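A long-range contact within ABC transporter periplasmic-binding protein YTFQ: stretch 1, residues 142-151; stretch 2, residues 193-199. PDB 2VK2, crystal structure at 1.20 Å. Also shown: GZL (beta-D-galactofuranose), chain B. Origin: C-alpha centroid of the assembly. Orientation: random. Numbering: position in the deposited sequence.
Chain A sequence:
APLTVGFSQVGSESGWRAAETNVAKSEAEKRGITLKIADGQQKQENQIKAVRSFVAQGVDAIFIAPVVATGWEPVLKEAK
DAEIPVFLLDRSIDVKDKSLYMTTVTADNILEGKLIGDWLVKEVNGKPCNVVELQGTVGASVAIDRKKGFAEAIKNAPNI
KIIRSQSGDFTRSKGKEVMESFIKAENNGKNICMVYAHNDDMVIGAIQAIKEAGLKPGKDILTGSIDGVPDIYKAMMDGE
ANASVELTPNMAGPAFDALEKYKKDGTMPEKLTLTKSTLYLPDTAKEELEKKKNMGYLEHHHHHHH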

# COMPACT_ATOMS: atom_id res chain seq x y z
N VAL A 142 5.31 -4.75 0.65
CA VAL A 142 3.86 -4.85 0.63
C VAL A 142 3.34 -5.70 -0.54
O VAL A 142 2.34 -6.38 -0.39
CB VAL A 142 3.20 -3.44 0.63
CG1 VAL A 142 3.50 -2.72 1.94
CG2 VAL A 142 3.65 -2.62 -0.56
N ALA A 143 4.03 -5.66 -1.68
CA ALA A 143 3.66 -6.50 -2.82
C ALA A 143 3.98 -7.96 -2.53
O ALA A 143 3.15 -8.84 -2.78
CB ALA A 143 4.38 -6.03 -4.08
N ILE A 144 5.16 -8.21 -1.99
CA ILE A 144 5.57 -9.56 -1.61
C ILE A 144 4.58 -10.15 -0.60
O ILE A 144 4.13 -11.29 -0.74
CB ILE A 144 6.99 -9.55 -1.01
CG1 ILE A 144 8.02 -9.19 -2.10
CG2 ILE A 144 7.33 -10.90 -0.39
CD1 ILE A 144 9.37 -8.76 -1.55
N ASP A 145 4.22 -9.35 0.41
CA ASP A 145 3.35 -9.82 1.49
C ASP A 145 1.90 -9.98 1.06
O ASP A 145 1.25 -10.95 1.44
CB ASP A 145 3.44 -8.88 2.69
CG ASP A 145 4.78 -8.96 3.41
OD1 ASP A 145 5.58 -9.87 3.11
OD2 ASP A 145 5.01 -8.11 4.30
N ARG A 146 1.39 -9.05 0.26
CA ARG A 146 0.02 -9.16 -0.25
C ARG A 146 -0.14 -10.35 -1.20
O ARG A 146 -1.18 -10.99 -1.22
CB ARG A 146 -0.43 -7.86 -0.92
CG ARG A 146 -0.73 -6.79 0.09
CD ARG A 146 -0.89 -5.44 -0.54
NE ARG A 146 -1.14 -4.44 0.50
CZ ARG A 146 -1.10 -3.13 0.29
NH1 ARG A 146 -0.82 -2.65 -0.91
NH2 ARG A 146 -1.32 -2.30 1.30
N LYS A 147 0.90 -10.63 -1.98
CA LYS A 147 0.90 -11.83 -2.82
C LYS A 147 0.82 -13.09 -1.95
O LYS A 147 0.01 -13.97 -2.20
CB LYS A 147 2.14 -11.86 -3.71
CG LYS A 147 2.23 -13.09 -4.60
CD LYS A 147 3.22 -12.90 -5.73
CE LYS A 147 3.21 -14.09 -6.68
NZ LYS A 147 1.85 -14.42 -7.19
N LYS A 148 1.66 -13.15 -0.92
CA LYS A 148 1.71 -14.31 -0.03
C LYS A 148 0.39 -14.53 0.71
O LYS A 148 -0.09 -15.65 0.80
CB LYS A 148 2.86 -14.18 0.99
CG LYS A 148 2.95 -15.36 1.96
CD LYS A 148 3.99 -15.14 3.05
CE LYS A 148 3.95 -16.23 4.11
NZ LYS A 148 4.68 -15.84 5.35
N GLY A 149 -0.17 -13.45 1.26
CA GLY A 149 -1.40 -13.56 2.04
C GLY A 149 -2.57 -14.12 1.24
O GLY A 149 -3.29 -15.01 1.70
N PHE A 150 -2.74 -13.61 0.03
CA PHE A 150 -3.79 -14.08 -0.86
C PHE A 150 -3.55 -15.53 -1.26
O PHE A 150 -4.46 -16.35 -1.22
CB PHE A 150 -3.85 -13.18 -2.10
CG PHE A 150 -4.94 -13.55 -3.07
CD1 PHE A 150 -6.24 -13.08 -2.89
CD2 PHE A 150 -4.66 -14.33 -4.18
CE1 PHE A 150 -7.24 -13.41 -3.79
CE2 PHE A 150 -5.66 -14.66 -5.08
CZ PHE A 150 -6.95 -14.20 -4.89
N ALA A 151 -2.30 -15.85 -1.62
CA ALA A 151 -1.92 -17.20 -2.03
C ALA A 151 -2.21 -18.23 -0.94
O ALA A 151 -2.73 -19.31 -1.22
CB ALA A 151 -0.44 -17.24 -2.41
N CYS A 193 -12.31 -14.90 -13.90
CA CYS A 193 -13.37 -14.82 -12.89
C CYS A 193 -13.19 -13.61 -11.97
O CYS A 193 -14.17 -12.99 -11.55
CB CYS A 193 -13.40 -16.12 -12.06
SG CYS A 193 -14.10 -16.03 -10.38
N MET A 194 -11.94 -13.27 -11.65
CA MET A 194 -11.65 -12.25 -10.65
C MET A 194 -10.28 -11.63 -10.88
O MET A 194 -9.34 -12.31 -11.28
CB MET A 194 -11.73 -12.88 -9.26
CG MET A 194 -11.48 -11.94 -8.10
SD MET A 194 -9.82 -12.11 -7.42
CE MET A 194 -9.96 -11.07 -5.97
N VAL A 195 -10.19 -10.32 -10.64
CA VAL A 195 -8.90 -9.64 -10.60
C VAL A 195 -8.58 -9.27 -9.15
O VAL A 195 -9.41 -8.66 -8.46
CB VAL A 195 -8.84 -8.39 -11.52
CG1 VAL A 195 -10.00 -7.43 -11.25
CG2 VAL A 195 -7.50 -7.67 -11.37
N TYR A 196 -7.40 -9.68 -8.71
CA TYR A 196 -6.86 -9.34 -7.41
C TYR A 196 -5.77 -8.31 -7.64
O TYR A 196 -4.76 -8.61 -8.28
CB TYR A 196 -6.27 -10.58 -6.72
CG TYR A 196 -5.48 -10.28 -5.46
CD1 TYR A 196 -6.00 -9.45 -4.47
CD2 TYR A 196 -4.22 -10.84 -5.25
CE1 TYR A 196 -5.29 -9.16 -3.32
CE2 TYR A 196 -3.50 -10.56 -4.09
CZ TYR A 196 -4.04 -9.73 -3.13
OH TYR A 196 -3.36 -9.44 -1.97
N ALA A 197 -5.97 -7.10 -7.14
CA ALA A 197 -4.97 -6.05 -7.29
C ALA A 197 -4.41 -5.67 -5.93
O ALA A 197 -5.16 -5.50 -4.97
CB ALA A 197 -5.57 -4.84 -7.98
N HIS A 198 -3.09 -5.54 -5.85
CA HIS A 198 -2.44 -5.21 -4.59
C HIS A 198 -2.78 -3.81 -4.08
O HIS A 198 -2.59 -3.52 -2.91
CB HIS A 198 -0.93 -5.37 -4.70
CG HIS A 198 -0.50 -6.79 -4.85
ND1 HIS A 198 0.83 -7.16 -4.83
CD2 HIS A 198 -1.21 -7.94 -5.00
CE1 HIS A 198 0.92 -8.47 -4.99
NE2 HIS A 198 -0.30 -8.97 -5.09
N ASN A 199 -3.29 -2.94 -4.96
CA ASN A 199 -3.96 -1.73 -4.49
C ASN A 199 -5.21 -1.41 -5.30
O ASN A 199 -5.39 -1.92 -6.41
CB ASN A 199 -3.00 -0.52 -4.39
CG ASN A 199 -2.67 0.15 -5.72
OD1 ASN A 199 -2.91 -0.40 -6.79
ND2 ASN A 199 -2.08 1.33 -5.65
C6 GZL B . 0.93 0.55 1.46
C5 GZL B . 1.73 0.80 0.41
C4 GZL B . 1.24 0.89 -1.03
C3 GZL B . -0.22 1.05 -1.34
C2 GZL B . -0.39 1.99 -2.26
O6 GZL B . 1.42 0.46 2.70
O5 GZL B . 3.05 0.88 0.60
O4 GZL B . 1.84 2.01 -1.69
O3 GZL B . -1.17 0.28 -0.82
C1 GZL B . 0.91 2.65 -2.57
O2 GZL B . -1.51 2.39 -2.86
O1 GZL B . 1.30 2.45 -3.92

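Residues 193-199 run past the helix formed by residues 142-151 in a roughly antiparallel sense, with 142° between the N-to-C directions of helix and strand 194-197 and a closest approach of 10.5 Å between their axes. Side chains fill much of the gap, and the contact buries 384 Å² summed over both stretches. Cys193 takes no part in this contact; it is bonded covalently to a group elsewhere in the structure.

The strand's alternation decides which residues meet the helix. Met194 and Tyr196 point toward it, whereas Val195 and Ala197 are out of reach of it. Met194 reaches the far end of the contact, where its CE lies 4.2 Å from CE1 of Phe150. Its long, unbranched side chain suits this spot, ending in a methyl group beside the aromatic ring; Met194 SD is 5.5 Å from the Phe150 ring centroid, in an oblique position.

Tyr196 packs closely against Phe150. Its ring forms an offset stack with that of Phe150, the centroids 4.1 Å apart and the planes inclined by only 13°. The offset brings Tyr196 CE2 to 3.3 Å from Phe150 CB and leaves Tyr196 CB over the face of the Phe150 ring, 4.3 Å from its centroid. Two flat aromatic side chains, well suited to such near-parallel stacking, thus fill the space between strand and helix. Tyr196 OH, in a buried residue, donates a hydrogen bond to Arg146 O at 2.8 Å, the carbonyl lying at the edge of the tyrosine ring; Arg146 O also accepts the helical bond from Phe150 N, at a longer 3.3 Å.

At His198, just beyond the strand, the chain comes nearest the helix, with His198 CA 6.4 Å from Arg146 CA. His198 is the residue of stretch 2 most extensively covered by the helix. Arg146 CB sits almost directly above the face of the imidazole, 4.0 Å from the centroid, while His198 CE1 approaches Ala143 O to 3.2 Å. The small methyl of Ala143 packs beside the ring, with Ala143 CB 3.8 Å from His198 ND1. His198 NE2 is hydrogen-bonded elsewhere in the structure.

Beyond its aliphatic base, Arg146 extends its buried guanidinium so that NH1 lies 2.8 Å from His198 O and donates a 3.0 Å hydrogen bond to O3 of the galactofuranose. Asn199 ends the stretch at a helix N-cap, and its ND2 donates to sugar O2 at 3.0 Å. The two stretches therefore meet again through the ligand.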